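Local coordinates for protein subtilase cytotoxin subunit A (Escherichia coli, PDB 4BWG) that cleaves the host endoplasmic reticulum chaperone BiP as the serine protease subunit of the AB5 subtilase cytotoxin, provoking ER stress and eventual cell death, at residues W25-I30 against G102-Y107; G31-T36 against N322-I327; T44-S49 against P108-S113. All coordinates share one frame; numbering follows the deposited sequence.

Contact 1: W25-I30 against G102-Y107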
loop_
_atom_site.group_PDB
_atom_site.type_symbol
_atom_site.label_atom_id
_atom_site.label_comp_id
_atom_site.label_asym_id
_atom_site.label_seq_id
_atom_site.Cartn_x
_atom_site.Cartn_y
_atom_site.Cartn_z
ATOM N N TRP A 25 -14.205 -21.237 12.667
ATOM C CA TRP A 25 -14.434 -21.944 11.400
ATOM C C TRP A 25 -14.330 -21.033 10.170
ATOM O O TRP A 25 -13.772 -21.453 9.160
ATOM C CB TRP A 25 -15.790 -22.680 11.405
ATOM C CG TRP A 25 -17.003 -21.792 11.381
ATOM C CD1 TRP A 25 -17.695 -21.314 12.454
ATOM C CD2 TRP A 25 -17.659 -21.265 10.210
ATOM N NE1 TRP A 25 -18.734 -20.511 12.028
ATOM C CE2 TRP A 25 -18.741 -20.473 10.656
ATOM C CE3 TRP A 25 -17.397 -21.342 8.824
ATOM C CZ2 TRP A 25 -19.576 -19.783 9.771
ATOM C CZ3 TRP A 25 -18.209 -20.640 7.952
ATOM C CH2 TRP A 25 -19.302 -19.897 8.423
ATOM N N TYR A 26 -14.835 -19.794 10.261
ATOM C CA TYR A 26 -14.904 -18.877 9.134
ATOM C C TYR A 26 -13.552 -18.393 8.644
ATOM O O TYR A 26 -13.489 -17.929 7.506
ATOM C CB TYR A 26 -15.838 -17.691 9.415
ATOM C CG TYR A 26 -15.646 -17.003 10.748
ATOM C CD1 TYR A 26 -16.366 -17.403 11.868
ATOM C CD2 TYR A 26 -14.808 -15.892 10.871
ATOM C CE1 TYR A 26 -16.275 -16.709 13.076
ATOM C CE2 TYR A 26 -14.685 -15.206 12.080
ATOM C CZ TYR A 26 -15.419 -15.618 13.184
ATOM O OH TYR A 26 -15.286 -14.971 14.398
ATOM N N PHE A 27 -12.468 -18.563 9.434
ATOM C CA PHE A 27 -11.116 -18.182 9.028
ATOM C C PHE A 27 -10.652 -19.029 7.844
ATOM O O PHE A 27 -10.143 -18.466 6.884
ATOM C CB PHE A 27 -10.165 -18.293 10.215
ATOM C CG PHE A 27 -10.087 -17.061 11.097
ATOM C CD1 PHE A 27 -11.204 -16.260 11.308
ATOM C CD2 PHE A 27 -8.895 -16.707 11.719
ATOM C CE1 PHE A 27 -11.130 -15.121 12.115
ATOM C CE2 PHE A 27 -8.818 -15.565 12.526
ATOM C CZ PHE A 27 -9.937 -14.775 12.709
ATOM N N ASP A 28 -10.928 -20.356 7.843
ATOM C CA ASP A 28 -10.550 -21.193 6.708
ATOM C C ASP A 28 -11.500 -20.997 5.529
ATOM O O ASP A 28 -11.041 -20.950 4.387
ATOM C CB ASP A 28 -10.486 -22.668 7.104
ATOM C CG ASP A 28 -9.239 -23.090 7.862
ATOM O OD1 ASP A 28 -8.291 -22.264 7.976
ATOM O OD2 ASP A 28 -9.187 -24.260 8.309
ATOM N N ALA A 29 -12.808 -20.872 5.805
ATOM C CA ALA A 29 -13.864 -20.690 4.803
ATOM C C ALA A 29 -13.642 -19.455 3.896
ATOM O O ALA A 29 -13.940 -19.526 2.695
ATOM C CB ALA A 29 -15.212 -20.587 5.492
ATOM N N ILE A 30 -13.104 -18.345 4.467
ATOM C CA ILE A 30 -12.850 -17.099 3.730
ATOM C C ILE A 30 -11.349 -16.934 3.426
ATOM O O ILE A 30 -10.970 -16.012 2.700
ATOM C CB ILE A 30 -13.446 -15.860 4.447
ATOM C CG1 ILE A 30 -12.702 -15.513 5.761
ATOM C CG2 ILE A 30 -14.968 -16.019 4.629
ATOM C CD1 ILE A 30 -13.084 -14.248 6.418
ATOM N N GLY A 102 -8.739 -14.274 23.072
ATOM C CA GLY A 102 -10.052 -14.823 23.381
ATOM C C GLY A 102 -10.718 -15.057 22.040
ATOM O O GLY A 102 -10.396 -16.028 21.342
ATOM N N ILE A 103 -11.552 -14.097 21.608
ATOM C CA ILE A 103 -12.149 -14.148 20.282
ATOM C C ILE A 103 -11.051 -13.748 19.260
ATOM O O ILE A 103 -10.182 -12.928 19.550
ATOM C CB ILE A 103 -13.451 -13.276 20.203
ATOM C CG1 ILE A 103 -14.691 -14.139 20.416
ATOM C CG2 ILE A 103 -13.638 -12.609 18.857
ATOM C CD1 ILE A 103 -14.893 -14.637 21.656
ATOM N N TYR A 104 -11.090 -14.369 18.088
ATOM C CA TYR A 104 -10.180 -14.080 17.004
ATOM C C TYR A 104 -10.781 -13.026 16.073
ATOM O O TYR A 104 -11.665 -13.342 15.264
ATOM C CB TYR A 104 -9.862 -15.358 16.231
ATOM C CG TYR A 104 -9.057 -16.384 16.993
ATOM C CD1 TYR A 104 -9.638 -17.152 17.996
ATOM C CD2 TYR A 104 -7.726 -16.630 16.672
ATOM C CE1 TYR A 104 -8.908 -18.112 18.687
ATOM C CE2 TYR A 104 -6.995 -17.622 17.325
ATOM C CZ TYR A 104 -7.586 -18.349 18.342
ATOM O OH TYR A 104 -6.864 -19.278 19.042
ATOM N N GLY A 105 -10.323 -11.774 16.227
ATOM C CA GLY A 105 -10.708 -10.662 15.366
ATOM C C GLY A 105 -10.146 -10.871 13.972
ATOM O O GLY A 105 -9.090 -11.496 13.830
ATOM N N VAL A 106 -10.862 -10.430 12.927
ATOM C CA VAL A 106 -10.429 -10.617 11.530
ATOM C C VAL A 106 -9.124 -9.854 11.296
ATOM O O VAL A 106 -8.194 -10.372 10.668
ATOM C CB VAL A 106 -11.543 -10.186 10.541
ATOM C CG1 VAL A 106 -10.986 -10.021 9.131
ATOM C CG2 VAL A 106 -12.713 -11.176 10.558
ATOM N N TYR A 107 -9.065 -8.624 11.843
ATOM C CA TYR A 107 -7.910 -7.745 11.751
ATOM C C TYR A 107 -7.520 -7.246 13.149
ATOM O O TYR A 107 -7.857 -6.128 13.518
ATOM C CB TYR A 107 -8.194 -6.581 10.809
ATOM C CG TYR A 107 -6.908 -5.881 10.449
ATOM C CD1 TYR A 107 -5.779 -6.608 10.055
ATOM C CD2 TYR A 107 -6.796 -4.501 10.536
ATOM C CE1 TYR A 107 -4.582 -5.980 9.770
ATOM C CE2 TYR A 107 -5.616 -3.857 10.211
ATOM C CZ TYR A 107 -4.510 -4.602 9.827
ATOM O OH TYR A 107 -3.330 -3.981 9.531
HETATM O O HOH W 1 -13.618 -12.623 13.749
#
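F27 and Y104 make the apolar part of this contact. The far end of the F27 ring meets the first carbon of Y104, CZ to CB 3.6 Å, and the two side chains cross at about a right angle. Y104 touches with its CB rather than its ring: CG lies beside its own backbone N (chi1 -68°), which carries the phenol away from the helix to an exposed position. Phenylalanine suits its place: a long, flat, apolar side chain can bridge segments whose nearest CA atoms, F27 and V106, are 8.0 Å apart.

Two backbone carbonyl oxygens lie near the same end of the ring. F27 CZ lies 3.4 Å from Y104 O, which approaches obliquely, and 3.6 Å from G105 O, which sits at the ring edge near its plane, where the slightly positive ring hydrogens suit an oxygen.

The fold here is that of the subtilases: the 102-107 loop leads from helix 84-98, which carries H89, assigned to the charge relay, to strand 111-116 of the central parallel sheet, and helix 26-30 packs against that loop. V106, whose CA lies near F27 CZ, rests on V281 of helix 271-286, while Y26 reaches I277 on that helix.

No direct hydrogen bond joins the segments; a water supplies the polar link. It accepts from Y26 OH at 3.0 Å and donates to Y104 O at 2.6 Å. Tyrosine fits this otherwise buried site, since its ring packs among apolar neighbours while its hydroxyl extends to the water, which lies in the plane of the ring at its edge.

Contact 2: G31-T36 against N322-I327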
loop_
_atom_site.group_PDB
_atom_site.type_symbol
_atom_site.label_atom_id
_atom_site.label_comp_id
_atom_site.label_asym_id
_atom_site.label_seq_id
_atom_site.Cartn_x
_atom_site.Cartn_y
_atom_site.Cartn_z
ATOM N N GLY A 31 -10.528 -17.851 3.948
ATOM C CA GLY A 31 -9.089 -17.878 3.734
ATOM C C GLY A 31 -8.291 -16.784 4.425
ATOM O O GLY A 31 -7.551 -16.064 3.765
ATOM N N LEU A 32 -8.414 -16.654 5.754
ATOM C CA LEU A 32 -7.633 -15.698 6.526
ATOM C C LEU A 32 -6.367 -16.395 6.953
ATOM O O LEU A 32 -6.115 -16.572 8.141
ATOM C CB LEU A 32 -8.406 -15.194 7.755
ATOM C CG LEU A 32 -9.469 -14.105 7.620
ATOM C CD1 LEU A 32 -9.946 -13.722 8.977
ATOM C CD2 LEU A 32 -8.933 -12.849 6.934
ATOM N N THR A 33 -5.580 -16.831 5.978
ATOM C CA THR A 33 -4.347 -17.590 6.165
ATOM C C THR A 33 -3.250 -16.695 6.717
ATOM O O THR A 33 -3.356 -15.460 6.635
ATOM C CB THR A 33 -3.933 -18.205 4.828
ATOM O OG1 THR A 33 -3.402 -17.190 3.976
ATOM C CG2 THR A 33 -5.066 -18.894 4.119
ATOM N N GLU A 34 -2.180 -17.325 7.246
ATOM C CA GLU A 34 -0.983 -16.679 7.780
ATOM C C GLU A 34 -0.333 -15.810 6.714
ATOM O O GLU A 34 0.008 -14.662 7.011
ATOM C CB GLU A 34 0.029 -17.735 8.292
ATOM N N THR A 35 -0.219 -16.334 5.464
ATOM C CA THR A 35 0.413 -15.639 4.337
ATOM C C THR A 35 -0.412 -14.404 3.924
ATOM O O THR A 35 0.169 -13.324 3.813
ATOM C CB THR A 35 0.746 -16.583 3.150
ATOM O OG1 THR A 35 -0.405 -17.320 2.730
ATOM C CG2 THR A 35 1.853 -17.570 3.486
ATOM N N THR A 36 -1.736 -14.534 3.768
ATOM C CA THR A 36 -2.627 -13.413 3.426
ATOM C C THR A 36 -2.482 -12.257 4.413
ATOM O O THR A 36 -2.310 -11.105 4.012
ATOM C CB THR A 36 -4.084 -13.919 3.420
ATOM O OG1 THR A 36 -4.178 -15.008 2.511
ATOM C CG2 THR A 36 -5.085 -12.855 3.026
ATOM N N ASN A 322 -14.387 -13.656 -0.246
ATOM C CA ASN A 322 -13.096 -14.328 -0.353
ATOM C C ASN A 322 -12.105 -13.369 0.241
ATOM O O ASN A 322 -11.785 -12.394 -0.426
ATOM C CB ASN A 322 -12.741 -14.693 -1.791
ATOM C CG ASN A 322 -11.720 -15.814 -1.907
ATOM O OD1 ASN A 322 -10.788 -15.951 -1.094
ATOM N ND2 ASN A 322 -11.864 -16.643 -2.939
ATOM N N ALA A 323 -11.737 -13.543 1.535
ATOM C CA ALA A 323 -10.795 -12.648 2.210
ATOM C C ALA A 323 -9.385 -12.828 1.641
ATOM O O ALA A 323 -8.685 -11.845 1.432
ATOM C CB ALA A 323 -10.797 -12.893 3.700
ATOM N N GLU A 324 -8.997 -14.065 1.323
ATOM C CA GLU A 324 -7.697 -14.343 0.734
ATOM C C GLU A 324 -7.550 -13.594 -0.587
ATOM O O GLU A 324 -6.559 -12.912 -0.750
ATOM C CB GLU A 324 -7.488 -15.858 0.531
ATOM C CG GLU A 324 -6.087 -16.230 0.058
ATOM C CD GLU A 324 -5.655 -17.671 0.270
ATOM O OE1 GLU A 324 -6.522 -18.579 0.227
ATOM O OE2 GLU A 324 -4.434 -17.896 0.450
ATOM N N LYS A 325 -8.534 -13.676 -1.502
ATOM C CA LYS A 325 -8.472 -13.003 -2.798
ATOM C C LYS A 325 -8.580 -11.487 -2.640
ATOM O O LYS A 325 -7.766 -10.794 -3.233
ATOM C CB LYS A 325 -9.527 -13.530 -3.788
ATOM C CG LYS A 325 -8.997 -13.678 -5.213
ATOM C CD LYS A 325 -10.096 -13.989 -6.230
ATOM C CE LYS A 325 -10.329 -15.455 -6.564
ATOM N NZ LYS A 325 -9.541 -15.869 -7.754
ATOM N N ALA A 326 -9.505 -10.972 -1.811
ATOM C CA ALA A 326 -9.691 -9.520 -1.562
ATOM C C ALA A 326 -8.429 -8.836 -1.001
ATOM O O ALA A 326 -7.971 -7.839 -1.570
ATOM C CB ALA A 326 -10.871 -9.286 -0.618
ATOM N N ILE A 327 -7.871 -9.369 0.105
ATOM C CA ILE A 327 -6.690 -8.817 0.758
ATOM C C ILE A 327 -5.455 -9.020 -0.104
ATOM O O ILE A 327 -4.673 -8.083 -0.223
ATOM C CB ILE A 327 -6.485 -9.386 2.196
ATOM C CG1 ILE A 327 -7.635 -8.957 3.127
ATOM C CG2 ILE A 327 -5.071 -9.006 2.790
ATOM C CD1 ILE A 327 -7.980 -9.919 4.136
#
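T36 and E324 cross at about a right angle, the threonine hydroxyl lying against the glutamate's aliphatic stem, with OG1 3.3 Å from CG. E324 has CG anti to its backbone N (chi1 -174°) and runs on extended, so its carboxylate passes the T33 side chain, OE2 lying 3.7 Å from T33 OG1. The hydroxyls of T33 and T36 are hydrogen-bonded to each other, OG1 to OG1 2.7 Å, and T33 stands at the N-cap of helix 34-37, a place that suits a short hydroxyl side chain.

On its methyl side T36 also meets I327 at about a right angle, CG2 to CB 3.8 Å. L32 likewise crosses I327, and its CD2 packs on A323 CB at 3.7 Å; the small alanine lets the leucine branch come close to the helix. G31 lies so near E324, CA to CA 4.8 Å, that a CB would collide with the glutamate's. With positive phi it is the C-prime residue of a Schellman motif, in which L32 N bonds to F27 O and G31 N to D28 O.

N322 caps helix 323-333, its OD1 accepting from K325 N. This helix begins the A2 domain; it touches the 31-36 segment and also helix 271-286, where I327 packs on V281 and M285.

Contact 3: T44-S49 against P108-S113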
loop_
_atom_site.group_PDB
_atom_site.type_symbol
_atom_site.label_atom_id
_atom_site.label_comp_id
_atom_site.label_asym_id
_atom_site.label_seq_id
_atom_site.Cartn_x
_atom_site.Cartn_y
_atom_site.Cartn_z
ATOM N N THR A 44 0.160 1.346 9.397
ATOM C CA THR A 44 -1.017 2.118 9.068
ATOM C C THR A 44 -2.023 2.179 10.214
ATOM O O THR A 44 -2.646 1.156 10.516
ATOM C CB THR A 44 -1.699 1.571 7.803
ATOM O OG1 THR A 44 -0.732 1.404 6.787
ATOM C CG2 THR A 44 -2.751 2.512 7.268
ATOM N N PRO A 45 -2.317 3.391 10.760
ATOM C CA PRO A 45 -3.408 3.503 11.746
ATOM C C PRO A 45 -4.757 3.176 11.097
ATOM O O PRO A 45 -5.217 3.858 10.184
ATOM C CB PRO A 45 -3.323 4.978 12.184
ATOM C CG PRO A 45 -2.008 5.444 11.751
ATOM C CD PRO A 45 -1.704 4.712 10.507
ATOM N N VAL A 46 -5.353 2.075 11.507
ATOM C CA VAL A 46 -6.646 1.605 10.950
ATOM C C VAL A 46 -7.648 1.588 12.065
ATOM O O VAL A 46 -7.404 0.916 13.062
ATOM C CB VAL A 46 -6.531 0.218 10.272
ATOM C CG1 VAL A 46 -7.907 -0.308 9.855
ATOM C CG2 VAL A 46 -5.560 0.257 9.076
ATOM N N VAL A 47 -8.742 2.356 11.926
ATOM C CA VAL A 47 -9.784 2.451 12.943
ATOM C C VAL A 47 -11.121 2.172 12.312
ATOM O O VAL A 47 -11.524 2.856 11.353
ATOM C CB VAL A 47 -9.778 3.819 13.672
ATOM C CG1 VAL A 47 -10.873 3.890 14.727
ATOM C CG2 VAL A 47 -8.412 4.108 14.294
ATOM N N VAL A 48 -11.813 1.147 12.815
ATOM C CA VAL A 48 -13.139 0.860 12.279
ATOM C C VAL A 48 -14.163 1.549 13.172
ATOM O O VAL A 48 -14.043 1.560 14.402
ATOM C CB VAL A 48 -13.418 -0.649 12.076
ATOM C CG1 VAL A 48 -14.850 -0.909 11.575
ATOM C CG2 VAL A 48 -12.394 -1.241 11.111
ATOM N N SER A 49 -15.143 2.186 12.518
ATOM C CA SER A 49 -16.273 2.857 13.166
ATOM C C SER A 49 -17.347 1.823 13.457
ATOM O O SER A 49 -17.879 1.181 12.536
ATOM C CB SER A 49 -16.805 3.969 12.284
ATOM O OG SER A 49 -16.856 5.132 13.077
ATOM N N PRO A 108 -6.849 -8.057 13.976
ATOM C CA PRO A 108 -6.562 -7.617 15.347
ATOM C C PRO A 108 -5.744 -6.315 15.493
ATOM O O PRO A 108 -5.785 -5.722 16.576
ATOM C CB PRO A 108 -5.790 -8.813 15.938
ATOM C CG PRO A 108 -6.237 -9.955 15.168
ATOM C CD PRO A 108 -6.388 -9.445 13.771
ATOM N N HIS A 109 -5.036 -5.856 14.431
ATOM C CA HIS A 109 -4.243 -4.620 14.518
ATOM C C HIS A 109 -5.093 -3.383 14.465
ATOM O O HIS A 109 -4.613 -2.328 14.859
ATOM C CB HIS A 109 -3.142 -4.537 13.452
ATOM C CG HIS A 109 -1.862 -4.070 14.062
ATOM N ND1 HIS A 109 -1.443 -2.737 13.951
ATOM C CD2 HIS A 109 -1.039 -4.714 14.932
ATOM C CE1 HIS A 109 -0.350 -2.638 14.703
ATOM N NE2 HIS A 109 -0.073 -3.791 15.329
ATOM N N ALA A 110 -6.352 -3.504 14.023
ATOM C CA ALA A 110 -7.287 -2.400 13.936
ATOM C C ALA A 110 -7.697 -1.913 15.313
ATOM O O ALA A 110 -7.789 -2.709 16.268
ATOM C CB ALA A 110 -8.529 -2.819 13.158
ATOM N N LEU A 111 -7.968 -0.599 15.413
ATOM C CA LEU A 111 -8.530 -0.019 16.619
ATOM C C LEU A 111 -9.994 0.206 16.332
ATOM O O LEU A 111 -10.425 0.018 15.197
ATOM C CB LEU A 111 -7.821 1.245 17.094
ATOM C CG LEU A 111 -6.320 1.163 17.475
ATOM C CD1 LEU A 111 -5.830 2.507 17.829
ATOM C CD2 LEU A 111 -6.043 0.196 18.671
ATOM N N ILE A 112 -10.785 0.501 17.361
ATOM C CA ILE A 112 -12.230 0.639 17.216
ATOM C C ILE A 112 -12.633 1.993 17.724
ATOM O O ILE A 112 -12.180 2.424 18.800
ATOM C CB ILE A 112 -12.967 -0.532 17.984
ATOM C CG1 ILE A 112 -12.670 -1.950 17.383
ATOM C CG2 ILE A 112 -14.479 -0.281 18.219
ATOM C CD1 ILE A 112 -13.103 -2.269 15.933
ATOM N N SER A 113 -13.485 2.669 16.936
ATOM C CA SER A 113 -14.118 3.929 17.333
ATOM C C SER A 113 -15.585 3.603 17.599
ATOM O O SER A 113 -16.316 3.289 16.658
ATOM C CB SER A 113 -13.951 4.995 16.259
ATOM O OG SER A 113 -14.827 6.076 16.506
HETATM O O HOH W 2 -4.324 0.574 13.646
#
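V47 is packed closely against the neighbouring strand: its CG1 reaches S113 CB at 3.6 Å, while its CG2 lies against L111 CB. This fork follows from chi1 near 180°, which puts CG1 beside the carbonyl carbon, on the side of S113, and CG2 beside the backbone N, on the side of L111. Strands 47-52 and 111-116 run parallel here, pairing V47 with L111, V48 with I112 and S49 with S113. Three backbone bonds hold them: L111 N to V46 O (2.9 Å), V48 N to L111 O (3.0 Å) and S113 N to V48 O (2.8 Å), the last almost straight at 178°. Beta-branched valine and isoleucine suit such extended chain, and V48 and I112 meet on the face covered by helix 84-98, where I97 touches both.

Toward the start of the strands the pairing slackens. V46 and A110 touch with methyls, CG1 to CB 4.2 Å, and beyond them a water intervenes, accepting from V46 N at 2.8 Å and donating to H109 O at 3.2 Å. H109 is exposed, as suits a polar ring; in the loop before strand 47-52, T44 and P45 pack against another protein chain.

At the S49 and S113 end of the contact the two hydroxyls lie 4.1 Å apart, OG to OG, and both are hydrogen-bonded to OE2 of E144. If both hydroxyls donate, they would be expected to favour the charged form of E144; the shared oxygen links three adjacent strands, 111-116, 47-52 and 143-149.

Contacts 1 and 2 adjoin, their centres about 11 Å apart: the 31-36 segment follows directly on 25-30, and I30 O probably accepts a hydrogen bond from E324 N at 3.1 Å. Contact 1 meets contact 3 where the 102-107 loop runs into the 108-113 segment, with Y107 CE2 packed 4.2 Å from V46 CB. Contacts 2 and 3 do not touch, their nearest atoms being about 7 Å apart. Contact 3 lies closest to the catalytic machinery: the side chain of I112 is about 9 Å from that of D52 and about 12 Å from that of H89, both assigned to the charge relay with S272. Contacts 1 and 2 lie away from it.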